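Local coordinates for protein ADP-ribosylating toxin CARDS (Mycoplasma pneumoniae, PDB 4TLV) that transfers the ADP-ribosyl group of NAD(+) to multiple target proteins and causes vacuolization in mammalian cells, at residues I282-T287 with D414-Q419; G389-T394 with C406-P411. All coordinates share one frame; numbering follows the deposited sequence.

In the fold
Both contacts belong to D2, a beta-trefoil domain of the toxin distinct from its mono-ADP-ribosyltransferase domain, and their centres are 9 Å apart. Along the chain, both segments of interaction 2 fall between the two segments of interaction 1: the hairpin of strands 388-393 and 401-407 comes before strand 415-421, which lies against strand 388-393 in the same antiparallel sheet. Two hydrogen bonds join the contacts directly. D414 O lies 2.7 Å from T394 OG1, and L418 N lies 2.8 Å from L390 O. Through strand 388-393 the hairpin is thereby connected to strand 415-421, whose other partners include the turn joining strands 278-281 and 287-293.

Interaction 1. Residues I282-T287 with D414-Q419; sequences IKTQKT and DLEELQ
The carboxylate of E416 receives three bonds from the turn 282-287. T284 OG1 donates to OE2 of E416 at 2.5 Å and T284 N donates to OE1 of E416 at 3.1 Å, both on the syn lone pairs, so one threonine spans the two oxygens. K283 N adds a second donor to OE1 of E416 at 3.0 Å, coming from above the carboxylate plane. E416 CG sits between its own N and carbonyl carbon (chi1 82°), and the chain then extends toward the turn. T284 OG1 also accepts from K286 N, an ST turn that adds a second hold on the hydroxyl oxygen.

Beside this grip, I282 N donates to E417 O at 2.9 Å. Packing follows at the I282 side chain, where I282 CD1 rests against the Q419 amide, 3.7 Å from Q419 CD. The carboxylate of E417 has its main partner elsewhere, in a salt bridge with R377.

The turn connects strands 278-281 and 287-293, while E416 and E417 lie on strand 415-421, which pairs with 278-281. W392 NE1 of the adjoining strand 388-393 also donates to E416 OE2, so this buried glutamate ties the hairpin turn to two strands of the trefoil sheet.

Interaction 2. Residues G389-T394 with C406-P411; sequences GLFWNT and CPLKNP
F391 and C406 meet with the sulfur set obliquely to the ring: C406 SG lies 4.3 Å from the ring centroid and 32° off its normal, a Cys sulfur-aromatic contact. C406 CB comes closer to the ring atoms themselves, 3.5 Å from F391 CD1. F391 CG stands anti to its carbonyl carbon (chi1 -75°), and the ring beyond it reaches toward the chain that leaves strand 401-407. There the proline P411 crosses it obliquely, with P411 CB 3.9 Å from F391 CE2. L408 brings its CD2 methyl to the far end of the ring, 4.2 Å from F391 CZ.

Beside the ring, at the open end of the 388-393/401-407 hairpin of the D2 beta-trefoil, the backbones of G389 and C406 form an antiparallel hydrogen-bonded pair, in which G389 N donates to C406 O and C406 N donates to G389 O, each at 3.1 Å. The same L408 methyl packs against this pair, with CD2 3.8 Å from G389 N, where glycine has no side chain. L415, on strand 415-421 that follows in the chain, also touches C406.

Chemically, the contact combines two backbone bonds with a set of weak, largely apolar contacts. The buried ring gathers the sulfur, a leucine methyl, a proline ring and the carbonyl oxygen C406 O, 3.4 Å from F391 CE1. Beside the two backbone bonds, the cohesion of this side-chain cluster probably comes mainly from dispersion and burial.

Interaction 1. Residues I282-T287 with D414-Q419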
ATOM      1  N   ILE A 282      19.706 -23.161   5.823  1.00 24.91           N
ATOM      2  CA  ILE A 282      20.512 -23.470   4.646  1.00 32.62           C
ATOM      3  C   ILE A 282      21.592 -24.522   4.889  1.00 35.57           C
ATOM      4  O   ILE A 282      21.797 -25.413   4.063  1.00 41.36           O
ATOM      5  CB  ILE A 282      21.155 -22.197   4.080  1.00 28.61           C
ATOM      6  CG1 ILE A 282      20.075 -21.349   3.418  1.00 34.53           C
ATOM      7  CG2 ILE A 282      22.231 -22.546   3.067  1.00 43.21           C
ATOM      8  CD1 ILE A 282      19.173 -22.166   2.532  1.00 30.54           C
ATOM      9  N   LYS A 283      22.273 -24.424   6.021  1.00 33.51           N
ATOM     10  CA  LYS A 283      23.363 -25.347   6.323  1.00 41.31           C
ATOM     11  C   LYS A 283      22.895 -26.545   7.154  1.00 38.13           C
ATOM     12  O   LYS A 283      23.121 -27.697   6.775  1.00 35.58           O
ATOM     13  CB  LYS A 283      24.516 -24.612   7.016  1.00 43.08           C
ATOM     14  CG  LYS A 283      25.819 -25.402   7.045  1.00 53.92           C
ATOM     15  CD  LYS A 283      26.995 -24.523   7.446  1.00 58.05           C
ATOM     16  CE  LYS A 283      28.303 -25.305   7.419  1.00 69.32           C
ATOM     17  NZ  LYS A 283      29.463 -24.484   7.876  1.00 73.51           N
ATOM     18  N   THR A 284      22.233 -26.271   8.276  1.00 32.96           N
ATOM     19  CA  THR A 284      21.760 -27.324   9.165  1.00 31.18           C
ATOM     20  C   THR A 284      20.690 -28.180   8.502  1.00 28.83           C
ATOM     21  O   THR A 284      20.479 -29.325   8.884  1.00 31.52           O
ATOM     22  CB  THR A 284      21.144 -26.749  10.448  1.00 36.84           C
ATOM     23  OG1 THR A 284      19.905 -26.099  10.132  1.00 29.45           O
ATOM     24  CG2 THR A 284      22.088 -25.760  11.108  1.00 34.53           C
ATOM     25  N   GLN A 285      19.995 -27.605   7.526  1.00 29.67           N
ATOM     26  CA  GLN A 285      18.882 -28.280   6.862  1.00 26.92           C
ATOM     27  C   GLN A 285      17.713 -28.595   7.802  1.00 25.75           C
ATOM     28  O   GLN A 285      16.839 -29.396   7.478  1.00 24.20           O
ATOM     29  CB  GLN A 285      19.359 -29.546   6.147  1.00 31.75           C
ATOM     30  CG  GLN A 285      20.183 -29.262   4.897  1.00 34.95           C
ATOM     31  CD  GLN A 285      19.367 -28.591   3.802  1.00 39.44           C
ATOM     32  OE1 GLN A 285      18.365 -29.300   3.286  1.00 39.59           O
ATOM     33  NE2 GLN A 285      19.629 -27.444   3.430  1.00 35.55           N
ATOM     34  N   LYS A 286      17.700 -27.958   8.967  1.00 25.25           N
ATOM     35  CA  LYS A 286      16.599 -28.110   9.901  1.00 22.91           C
ATOM     36  C   LYS A 286      15.376 -27.360   9.386  1.00 29.35           C
ATOM     37  O   LYS A 286      15.505 -26.312   8.754  1.00 21.56           O
ATOM     38  CB  LYS A 286      16.995 -27.589  11.283  1.00 31.69           C
ATOM     39  CG  LYS A 286      18.029 -28.465  11.986  1.00 34.41           C
ATOM     40  CD  LYS A 286      18.402 -27.913  13.348  1.00 33.32           C
ATOM     41  CE  LYS A 286      19.430 -28.810  14.024  1.00 36.66           C
ATOM     42  NZ  LYS A 286      19.730 -28.378  15.417  1.00 32.14           N
ATOM     43  N   THR A 287      14.197 -27.900   9.669  1.00 26.97           N
ATOM     44  CA  THR A 287      12.954 -27.339   9.148  1.00 27.46           C
ATOM     45  C   THR A 287      12.082 -26.819  10.274  1.00 25.83           C
ATOM     46  O   THR A 287      11.966 -27.454  11.326  1.00 23.17           O
ATOM     47  CB  THR A 287      12.186 -28.384   8.310  1.00 27.61           C
ATOM     48  OG1 THR A 287      13.029 -28.824   7.236  1.00 27.09           O
ATOM     49  CG2 THR A 287      10.890 -27.785   7.725  1.00 22.15           C
ATOM     50  N   ASP A 414      26.422 -17.272  15.034  1.00 41.90           N
ATOM     51  CA  ASP A 414      25.670 -18.514  15.105  1.00 41.55           C
ATOM     52  C   ASP A 414      24.410 -18.503  14.238  1.00 36.13           C
ATOM     53  O   ASP A 414      23.588 -19.414  14.329  1.00 35.73           O
ATOM     54  CB  ASP A 414      25.287 -18.802  16.561  1.00 44.50           C
ATOM     55  CG  ASP A 414      26.485 -18.774  17.504  1.00 53.06           C
ATOM     56  OD1 ASP A 414      27.491 -19.456  17.217  1.00 54.16           O
ATOM     57  OD2 ASP A 414      26.413 -18.075  18.541  1.00 53.12           O
ATOM     58  N   LEU A 415      24.249 -17.478  13.408  1.00 34.63           N
ATOM     59  CA  LEU A 415      23.016 -17.340  12.634  1.00 35.50           C
ATOM     60  C   LEU A 415      23.125 -18.015  11.271  1.00 34.95           C
ATOM     61  O   LEU A 415      24.189 -18.019  10.650  1.00 33.24           O
ATOM     62  CB  LEU A 415      22.649 -15.864  12.447  1.00 32.95           C
ATOM     63  CG  LEU A 415      22.363 -15.007  13.687  1.00 40.43           C
ATOM     64  CD1 LEU A 415      21.809 -13.642  13.293  1.00 38.77           C
ATOM     65  CD2 LEU A 415      21.404 -15.695  14.615  1.00 33.67           C
ATOM     66  N   GLU A 416      22.023 -18.586  10.799  1.00 28.41           N
ATOM     67  CA  GLU A 416      22.000 -19.118   9.446  1.00 27.70           C
ATOM     68  C   GLU A 416      20.694 -18.746   8.766  1.00 26.72           C
ATOM     69  O   GLU A 416      19.660 -18.625   9.423  1.00 23.49           O
ATOM     70  CB  GLU A 416      22.167 -20.631   9.443  1.00 28.57           C
ATOM     71  CG  GLU A 416      20.885 -21.379   9.707  1.00 29.27           C
ATOM     72  CD  GLU A 416      21.012 -22.853   9.419  1.00 30.65           C
ATOM     73  OE1 GLU A 416      21.983 -23.246   8.737  1.00 35.96           O
ATOM     74  OE2 GLU A 416      20.137 -23.617   9.871  1.00 29.09           O
ATOM     75  N   GLU A 417      20.745 -18.588   7.451  1.00 23.56           N
ATOM     76  CA  GLU A 417      19.575 -18.157   6.704  1.00 23.19           C
ATOM     77  C   GLU A 417      18.513 -19.249   6.603  1.00 21.69           C
ATOM     78  O   GLU A 417      18.818 -20.433   6.498  1.00 24.96           O
ATOM     79  CB  GLU A 417      19.951 -17.637   5.310  1.00 25.19           C
ATOM     80  CG  GLU A 417      18.746 -17.026   4.563  1.00 23.49           C
ATOM     81  CD  GLU A 417      19.015 -16.697   3.098  1.00 27.04           C
ATOM     82  OE1 GLU A 417      20.176 -16.832   2.638  1.00 24.94           O
ATOM     83  OE2 GLU A 417      18.051 -16.290   2.405  1.00 20.35           O
ATOM     84  N   LEU A 418      17.260 -18.815   6.655  1.00 23.16           N
ATOM     85  CA  LEU A 418      16.098 -19.668   6.484  1.00 21.73           C
ATOM     86  C   LEU A 418      15.419 -19.265   5.193  1.00 20.13           C
ATOM     87  O   LEU A 418      15.249 -18.077   4.919  1.00 19.79           O
ATOM     88  CB  LEU A 418      15.112 -19.422   7.612  1.00 21.33           C
ATOM     89  CG  LEU A 418      15.569 -19.754   9.024  1.00 21.78           C
ATOM     90  CD1 LEU A 418      14.699 -19.013  10.010  1.00 26.96           C
ATOM     91  CD2 LEU A 418      15.477 -21.253   9.219  1.00 23.07           C
ATOM     92  N   GLN A 419      15.024 -20.249   4.405  1.00 19.09           N
ATOM     93  CA  GLN A 419      14.328 -19.982   3.163  1.00 16.85           C
ATOM     94  C   GLN A 419      13.034 -20.776   3.165  1.00 17.19           C
ATOM     95  O   GLN A 419      12.957 -21.860   3.741  1.00 16.69           O
ATOM     96  CB  GLN A 419      15.208 -20.338   1.957  1.00 19.73           C
ATOM     97  CG  GLN A 419      16.458 -19.450   1.860  1.00 20.06           C
ATOM     98  CD  GLN A 419      17.285 -19.687   0.607  1.00 21.75           C
ATOM     99  OE1 GLN A 419      17.077 -20.660  -0.111  1.00 25.28           O
ATOM    100  NE2 GLN A 419      18.235 -18.788   0.344  1.00 17.60           N
TER

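Interaction 2. Residues G389-T394 with C406-P411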
ATOM      1  N   GLY A 389      18.052 -11.446   4.284  1.00 17.11           N
ATOM      2  CA  GLY A 389      17.171 -12.597   4.410  1.00 16.47           C
ATOM      3  C   GLY A 389      16.783 -12.888   5.847  1.00 17.45           C
ATOM      4  O   GLY A 389      17.233 -12.216   6.787  1.00 16.21           O
ATOM      5  N   LEU A 390      15.954 -13.906   6.027  1.00 17.52           N
ATOM      6  CA  LEU A 390      15.547 -14.329   7.359  1.00 18.49           C
ATOM      7  C   LEU A 390      16.610 -15.252   7.949  1.00 20.76           C
ATOM      8  O   LEU A 390      17.225 -16.037   7.223  1.00 21.62           O
ATOM      9  CB  LEU A 390      14.210 -15.068   7.302  1.00 17.32           C
ATOM     10  CG  LEU A 390      12.959 -14.275   6.910  1.00 17.36           C
ATOM     11  CD1 LEU A 390      11.756 -15.240   6.820  1.00 16.11           C
ATOM     12  CD2 LEU A 390      12.690 -13.156   7.923  1.00 15.53           C
ATOM     13  N   PHE A 391      16.805 -15.166   9.261  1.00 19.86           N
ATOM     14  CA  PHE A 391      17.824 -15.963   9.955  1.00 24.17           C
ATOM     15  C   PHE A 391      17.305 -16.485  11.298  1.00 21.42           C
ATOM     16  O   PHE A 391      16.412 -15.893  11.903  1.00 18.94           O
ATOM     17  CB  PHE A 391      19.083 -15.117  10.210  1.00 21.61           C
ATOM     18  CG  PHE A 391      19.928 -14.887   8.996  1.00 21.77           C
ATOM     19  CD1 PHE A 391      19.591 -13.904   8.068  1.00 19.57           C
ATOM     20  CD2 PHE A 391      21.082 -15.639   8.786  1.00 21.05           C
ATOM     21  CE1 PHE A 391      20.375 -13.691   6.942  1.00 20.55           C
ATOM     22  CE2 PHE A 391      21.877 -15.432   7.655  1.00 24.05           C
ATOM     23  CZ  PHE A 391      21.529 -14.457   6.734  1.00 22.99           C
ATOM     24  N   TRP A 392      17.864 -17.601  11.760  1.00 20.65           N
ATOM     25  CA  TRP A 392      17.685 -18.015  13.151  1.00 22.71           C
ATOM     26  C   TRP A 392      19.055 -18.302  13.758  1.00 28.77           C
ATOM     27  O   TRP A 392      20.035 -18.485  13.038  1.00 25.95           O
ATOM     28  CB  TRP A 392      16.778 -19.238  13.283  1.00 20.45           C
ATOM     29  CG  TRP A 392      17.428 -20.546  12.901  1.00 26.08           C
ATOM     30  CD1 TRP A 392      17.927 -20.887  11.682  1.00 26.31           C
ATOM     31  CD2 TRP A 392      17.636 -21.685  13.752  1.00 25.47           C
ATOM     32  NE1 TRP A 392      18.429 -22.167  11.715  1.00 25.79           N
ATOM     33  CE2 TRP A 392      18.271 -22.675  12.977  1.00 26.97           C
ATOM     34  CE3 TRP A 392      17.355 -21.956  15.095  1.00 28.22           C
ATOM     35  CZ2 TRP A 392      18.623 -23.924  13.495  1.00 29.53           C
ATOM     36  CZ3 TRP A 392      17.701 -23.202  15.609  1.00 32.01           C
ATOM     37  CH2 TRP A 392      18.331 -24.167  14.808  1.00 29.06           C
ATOM     38  N   ASN A 393      19.109 -18.318  15.083  1.00 28.69           N
ATOM     39  CA  ASN A 393      20.331 -18.641  15.800  1.00 29.56           C
ATOM     40  C   ASN A 393      20.419 -20.143  16.023  1.00 27.78           C
ATOM     41  O   ASN A 393      19.681 -20.701  16.839  1.00 26.91           O
ATOM     42  CB  ASN A 393      20.363 -17.901  17.135  1.00 31.26           C
ATOM     43  CG  ASN A 393      21.673 -18.093  17.869  1.00 37.10           C
ATOM     44  OD1 ASN A 393      22.251 -19.184  17.857  1.00 33.74           O
ATOM     45  ND2 ASN A 393      22.151 -17.034  18.512  1.00 36.88           N
ATOM     46  N   THR A 394      21.313 -20.791  15.280  1.00 30.73           N
ATOM     47  CA  THR A 394      21.439 -22.249  15.291  1.00 31.23           C
ATOM     48  C   THR A 394      21.772 -22.807  16.670  1.00 33.48           C
ATOM     49  O   THR A 394      21.525 -23.981  16.951  1.00 35.92           O
ATOM     50  CB  THR A 394      22.517 -22.726  14.307  1.00 34.34           C
ATOM     51  OG1 THR A 394      23.761 -22.085  14.623  1.00 36.58           O
ATOM     52  CG2 THR A 394      22.119 -22.390  12.871  1.00 30.34           C
ATOM     53  N   CYS A 406      18.801 -10.288   8.660  1.00 21.48           N
ATOM     54  CA  CYS A 406      20.197  -9.858   8.572  1.00 21.11           C
ATOM     55  C   CYS A 406      20.611  -9.645   7.131  1.00 20.55           C
ATOM     56  O   CYS A 406      20.140 -10.346   6.240  1.00 20.40           O
ATOM     57  CB  CYS A 406      21.140 -10.927   9.138  1.00 22.27           C
ATOM     58  SG  CYS A 406      20.774 -11.506  10.787  1.00 28.12           S
ATOM     59  N   PRO A 407      21.530  -8.695   6.904  1.00 20.70           N
ATOM     60  CA  PRO A 407      22.234  -8.641   5.617  1.00 21.74           C
ATOM     61  C   PRO A 407      22.857 -10.009   5.331  1.00 21.75           C
ATOM     62  O   PRO A 407      23.254 -10.709   6.268  1.00 24.19           O
ATOM     63  CB  PRO A 407      23.331  -7.600   5.858  1.00 25.03           C
ATOM     64  CG  PRO A 407      22.828  -6.759   6.995  1.00 29.10           C
ATOM     65  CD  PRO A 407      22.012  -7.684   7.862  1.00 23.94           C
ATOM     66  N   LEU A 408      22.928 -10.398   4.066  1.00 24.21           N
ATOM     67  CA  LEU A 408      23.519 -11.685   3.716  1.00 26.75           C
ATOM     68  C   LEU A 408      25.021 -11.664   3.980  1.00 31.68           C
ATOM     69  O   LEU A 408      25.620 -12.687   4.287  1.00 33.99           O
ATOM     70  CB  LEU A 408      23.261 -12.018   2.249  1.00 27.10           C
ATOM     71  CG  LEU A 408      21.786 -12.133   1.870  1.00 25.73           C
ATOM     72  CD1 LEU A 408      21.631 -12.426   0.384  1.00 29.89           C
ATOM     73  CD2 LEU A 408      21.099 -13.178   2.719  1.00 21.72           C
ATOM     74  N   LYS A 409      25.618 -10.486   3.872  1.00 31.66           N
ATOM     75  CA  LYS A 409      27.061 -10.354   4.043  1.00 42.74           C
ATOM     76  C   LYS A 409      27.469 -10.342   5.517  1.00 40.95           C
ATOM     77  O   LYS A 409      26.925  -9.581   6.319  1.00 41.14           O
ATOM     78  CB  LYS A 409      27.571  -9.099   3.335  1.00 41.16           C
ATOM     79  CG  LYS A 409      29.035  -9.192   2.909  1.00 51.72           C
ATOM     80  CD  LYS A 409      29.458  -7.994   2.073  1.00 56.38           C
ATOM     81  CE  LYS A 409      29.339  -6.704   2.868  1.00 59.39           C
ATOM     82  NZ  LYS A 409      29.881  -5.532   2.130  1.00 70.86           N
ATOM     83  N   ASN A 410      28.419 -11.200   5.870  1.00 41.63           N
ATOM     84  CA  ASN A 410      28.969 -11.208   7.221  1.00 45.52           C
ATOM     85  C   ASN A 410      27.891 -11.236   8.294  1.00 43.84           C
ATOM     86  O   ASN A 410      27.835 -10.334   9.127  1.00 44.61           O
ATOM     87  CB  ASN A 410      29.837  -9.966   7.446  1.00 45.82           C
ATOM     88  CG  ASN A 410      30.954  -9.835   6.429  1.00 53.15           C
ATOM     89  OD1 ASN A 410      31.440 -10.830   5.889  1.00 53.44           O
ATOM     90  ND2 ASN A 410      31.374  -8.601   6.169  1.00 53.45           N
ATOM     91  N   PRO A 411      27.026 -12.262   8.273  1.00 45.52           N
ATOM     92  CA  PRO A 411      25.975 -12.390   9.287  1.00 44.20           C
ATOM     93  C   PRO A 411      26.572 -12.750  10.644  1.00 45.61           C
ATOM     94  O   PRO A 411      27.653 -13.333  10.691  1.00 43.98           O
ATOM     95  CB  PRO A 411      25.134 -13.565   8.772  1.00 41.01           C
ATOM     96  CG  PRO A 411      25.564 -13.774   7.343  1.00 43.47           C
ATOM     97  CD  PRO A 411      26.985 -13.365   7.300  1.00 39.41           C
TER